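Side-chain contacts in erythrocyte binding antigen 140 (Plasmodium falciparum, PDB 4GF2), which probably binds a host receptor on the erythrocyte surface through its two Duffy-binding-like domains, as an adhesin of red-cell invasion by the malaria parasite: residues K497-S500 and F501-F504; C518-K521 and C522-K526. The protein carries 3 engineered substitutions. All blocks are in the same frame, centred on the assembly; numbering follows the deposited sequence.

Contact 1 of 2, residues K497-S500 and F501-F504; sequences KIYS and FESF
Tyr-499 and Glu-502 both set CG opposite the carbonyl carbon (chi1 -62° and -74°), and the glutamate chain then runs out extended, which lays the two side chains next to each other, pointing the same way. OE1 of Glu-502 comes within 3.3 Å of CD1 of Tyr-499, and the carboxylate plane is turned 28° from the ring plane. This i, i+3 pair lies on the exposed flank of the helix. One residue before Glu-502, Phe-501 brings CD2 of its ring to 3.0 Å from the O of Lys-497, an oxygen that also accepts the Phe-501 backbone N-H. All these residues belong to the long helix 478-508 of the second Duffy-binding-like domain, and the i to i+4 backbone ladder passes through them without a break. The Phe-501 ring also meets that of Tyr-591, their planes inclined to each other, whereas Lys-497 makes a cation-pi contact with Trp-528 of the next helix. Ser-503 OG sits 3.3 Å from Tyr-499 O and equally far from Ser-500 O. Ser-500 turns its own hydroxyl back to Glu-496 O, one turn earlier, where the two are hydrogen-bonded. The O of Ser-500 meets CB of Phe-504 at 3.2 Å and accepts the backbone N-H of Phe-504.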
# COMPACT_ATOMS: atom_id res chain seq x y z
N LYS A 497 -8.22 47.02 6.96
CA LYS A 497 -7.56 48.15 7.61
C LYS A 497 -8.26 49.47 7.34
O LYS A 497 -8.25 50.37 8.19
CB LYS A 497 -6.09 48.22 7.19
CG LYS A 497 -5.19 47.30 8.00
CD LYS A 497 -3.87 47.03 7.30
CE LYS A 497 -2.86 46.42 8.26
NZ LYS A 497 -3.38 45.22 8.96
N ILE A 498 -8.87 49.60 6.17
CA ILE A 498 -9.68 50.78 5.87
C ILE A 498 -10.89 50.81 6.80
O ILE A 498 -11.19 51.84 7.40
CB ILE A 498 -10.17 50.79 4.41
CG1 ILE A 498 -9.01 51.13 3.47
CG2 ILE A 498 -11.30 51.79 4.23
CD1 ILE A 498 -9.41 51.21 2.01
N TYR A 499 -11.59 49.69 6.90
CA TYR A 499 -12.74 49.59 7.78
C TYR A 499 -12.33 49.84 9.23
O TYR A 499 -13.09 50.42 10.01
CB TYR A 499 -13.41 48.21 7.66
CG TYR A 499 -13.96 47.91 6.28
CD1 TYR A 499 -14.04 48.89 5.31
CD2 TYR A 499 -14.40 46.63 5.96
CE1 TYR A 499 -14.55 48.61 4.05
CE2 TYR A 499 -14.91 46.34 4.71
CZ TYR A 499 -14.98 47.34 3.75
OH TYR A 499 -15.48 47.06 2.50
N SER A 500 -11.12 49.42 9.59
CA SER A 500 -10.61 49.64 10.93
C SER A 500 -10.51 51.14 11.21
O SER A 500 -10.81 51.60 12.31
CB SER A 500 -9.24 48.99 11.11
OG SER A 500 -9.30 47.60 10.87
N PHE A 501 -10.10 51.89 10.19
CA PHE A 501 -9.99 53.34 10.32
C PHE A 501 -11.36 53.98 10.51
O PHE A 501 -11.51 54.91 11.31
CB PHE A 501 -9.31 53.95 9.09
CG PHE A 501 -7.81 53.91 9.15
CD1 PHE A 501 -7.12 54.67 10.09
CD2 PHE A 501 -7.09 53.13 8.26
CE1 PHE A 501 -5.74 54.64 10.14
CE2 PHE A 501 -5.70 53.10 8.31
CZ PHE A 501 -5.03 53.85 9.25
N GLU A 502 -12.36 53.50 9.78
CA GLU A 502 -13.71 54.04 9.86
C GLU A 502 -14.30 53.88 11.26
O GLU A 502 -14.59 54.86 11.93
CB GLU A 502 -14.62 53.39 8.82
CG GLU A 502 -14.35 53.86 7.39
CD GLU A 502 -15.19 53.14 6.36
OE1 GLU A 502 -15.12 51.89 6.30
OE2 GLU A 502 -15.91 53.82 5.60
N SER A 503 -14.47 52.63 11.69
CA SER A 503 -15.02 52.35 13.01
C SER A 503 -14.26 53.13 14.09
O SER A 503 -14.84 53.52 15.11
CB SER A 503 -14.98 50.85 13.31
OG SER A 503 -13.67 50.33 13.23
N PHE A 504 -12.97 53.35 13.87
CA PHE A 504 -12.14 54.10 14.80
C PHE A 504 -12.48 55.58 14.72
O PHE A 504 -12.60 56.26 15.74
CB PHE A 504 -10.66 53.88 14.48
CG PHE A 504 -9.74 54.78 15.25
CD1 PHE A 504 -9.45 56.06 14.80
CD2 PHE A 504 -9.15 54.35 16.43
CE1 PHE A 504 -8.60 56.88 15.51
CE2 PHE A 504 -8.30 55.17 17.14
CZ PHE A 504 -8.02 56.44 16.68

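Contact 2 of 2, residues C518-K521 and C522-K526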
# COMPACT_ATOMS: atom_id res chain seq x y z
N CYS A 518 -4.30 58.65 17.03
CA CYS A 518 -4.40 58.52 15.58
C CYS A 518 -3.03 58.20 15.01
O CYS A 518 -2.90 57.43 14.05
CB CYS A 518 -4.92 59.82 14.96
SG CYS A 518 -3.66 61.10 14.77
N LYS A 519 -2.01 58.80 15.60
CA LYS A 519 -0.64 58.64 15.14
C LYS A 519 -0.19 57.18 15.23
O LYS A 519 0.51 56.68 14.34
CB LYS A 519 0.30 59.51 15.98
CG LYS A 519 1.74 59.53 15.49
CD LYS A 519 2.71 59.69 16.65
CE LYS A 519 2.82 58.42 17.49
NZ LYS A 519 3.44 57.29 16.74
N ASN A 520 -0.58 56.50 16.30
CA ASN A 520 -0.12 55.14 16.56
C ASN A 520 -0.69 54.13 15.58
O ASN A 520 0.02 53.25 15.09
CB ASN A 520 -0.46 54.74 18.00
CG ASN A 520 0.47 53.68 18.54
OD1 ASN A 520 1.49 53.36 17.93
ND2 ASN A 520 0.13 53.13 19.70
N LYS A 521 -1.98 54.25 15.29
CA LYS A 521 -2.62 53.39 14.30
C LYS A 521 -2.11 53.73 12.90
O LYS A 521 -1.81 52.83 12.10
CB LYS A 521 -4.14 53.52 14.36
CG LYS A 521 -4.77 52.85 15.57
CD LYS A 521 -4.80 51.33 15.41
CE LYS A 521 -5.25 50.64 16.69
NZ LYS A 521 -4.20 50.67 17.74
N CYS A 522 -2.02 55.02 12.60
CA CYS A 522 -1.46 55.48 11.33
C CYS A 522 -0.04 54.96 11.16
O CYS A 522 0.38 54.63 10.05
CB CYS A 522 -1.46 57.00 11.25
SG CYS A 522 -3.04 57.74 10.76
N SER A 523 0.70 54.90 12.26
CA SER A 523 2.08 54.43 12.24
C SER A 523 2.13 52.95 11.85
O SER A 523 2.91 52.56 10.98
CB SER A 523 2.73 54.62 13.61
OG SER A 523 4.02 54.06 13.64
N GLU A 524 1.29 52.15 12.49
CA GLU A 524 1.26 50.72 12.23
C GLU A 524 0.90 50.43 10.77
O GLU A 524 1.41 49.48 10.18
CB GLU A 524 0.26 50.03 13.16
CG GLU A 524 0.64 50.09 14.63
CD GLU A 524 -0.42 49.48 15.54
OE1 GLU A 524 -1.12 48.55 15.09
OE2 GLU A 524 -0.55 49.94 16.69
N TYR A 525 0.03 51.25 10.20
CA TYR A 525 -0.37 51.07 8.81
C TYR A 525 0.78 51.37 7.86
O TYR A 525 0.98 50.67 6.87
CB TYR A 525 -1.57 51.94 8.46
CG TYR A 525 -2.08 51.71 7.05
CD1 TYR A 525 -2.97 50.68 6.78
CD2 TYR A 525 -1.67 52.51 6.00
CE1 TYR A 525 -3.43 50.46 5.50
CE2 TYR A 525 -2.13 52.30 4.72
CZ TYR A 525 -3.01 51.27 4.47
OH TYR A 525 -3.47 51.05 3.19
N LYS A 526 1.53 52.43 8.17
CA LYS A 526 2.67 52.82 7.36
C LYS A 526 3.67 51.66 7.25
O LYS A 526 4.15 51.35 6.16
CB LYS A 526 3.36 54.05 7.95
CG LYS A 526 2.51 55.31 7.90
CD LYS A 526 3.13 56.45 8.70
CE LYS A 526 2.26 57.70 8.67
NZ LYS A 526 2.83 58.81 9.47
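This is a contact within the first turns of helix 518-548, in the second Duffy-binding-like domain, with a charged pair on its exposed side and two half-cystines on another flank. Lys-521 and Glu-524, three residues apart, run side by side in the same direction, and NZ of Lys-521 stands 3.9 Å from OE2 of Glu-524, a long salt bridge. The lysine chain is bent at chi2 (-75°) and again at its last torsion, which folds NZ toward the carboxylate, while the glutamate chain is extended. Glu-524 also reaches back over the preceding turn: its CG lies 3.3 Å from the backbone O of Asn-520, and OE2 comes to 4.2 Å from Asn-520 OD1, with amide and carboxylate planes almost perpendicular at 88°. That pair is a loose approach of two acceptor oxygens, not a bond, and both residues are exposed. Toward the interior, Cys-522 sets SG 3.3 Å from the carbonyl O of Cys-518, the same oxygen that takes the Cys-522 backbone N-H. The i, i+4 spacing puts Cys-518 and Cys-522 on one flank of the helix, and their disulfides, to Cys-598 and Cys-595 respectively, tie the start of the helix to the last residues of the modelled chain. N of Ser-523 donates to the O of Lys-519 at 2.7 Å, a bent bond, and CB of Ser-523 lies 3.1 Å from that oxygen. Lys-519, whose chain is bent at three torsions, curls round to bring NZ within 4.2 Å of Ser-523 CB, and it also touches Cys-598. The buried Tyr-525 packs on Pro-588.

Overall arrangement
Contacts 1 and 2 lie on consecutive helices, 478-508 and 518-548, with their centres about 12 Å apart, and both fall in the second Duffy-binding-like domain. They meet directly: CD of Lys-497 packs on CD1 of Tyr-525 at 3.8 Å, CE2 of Phe-501 on the same CD1 at 4.0 Å, and CE1 of Phe-501 approaches SG of Cys-522 at 4.2 Å. The Phe-501 ring of contact 1 therefore sits against the cysteine and tyrosine flank of contact 2, where the disulfide to Cys-595 is made. Contact 1 is centred about 54 Å from the centre of the chain and contact 2 about 56 Å, far out on the same side.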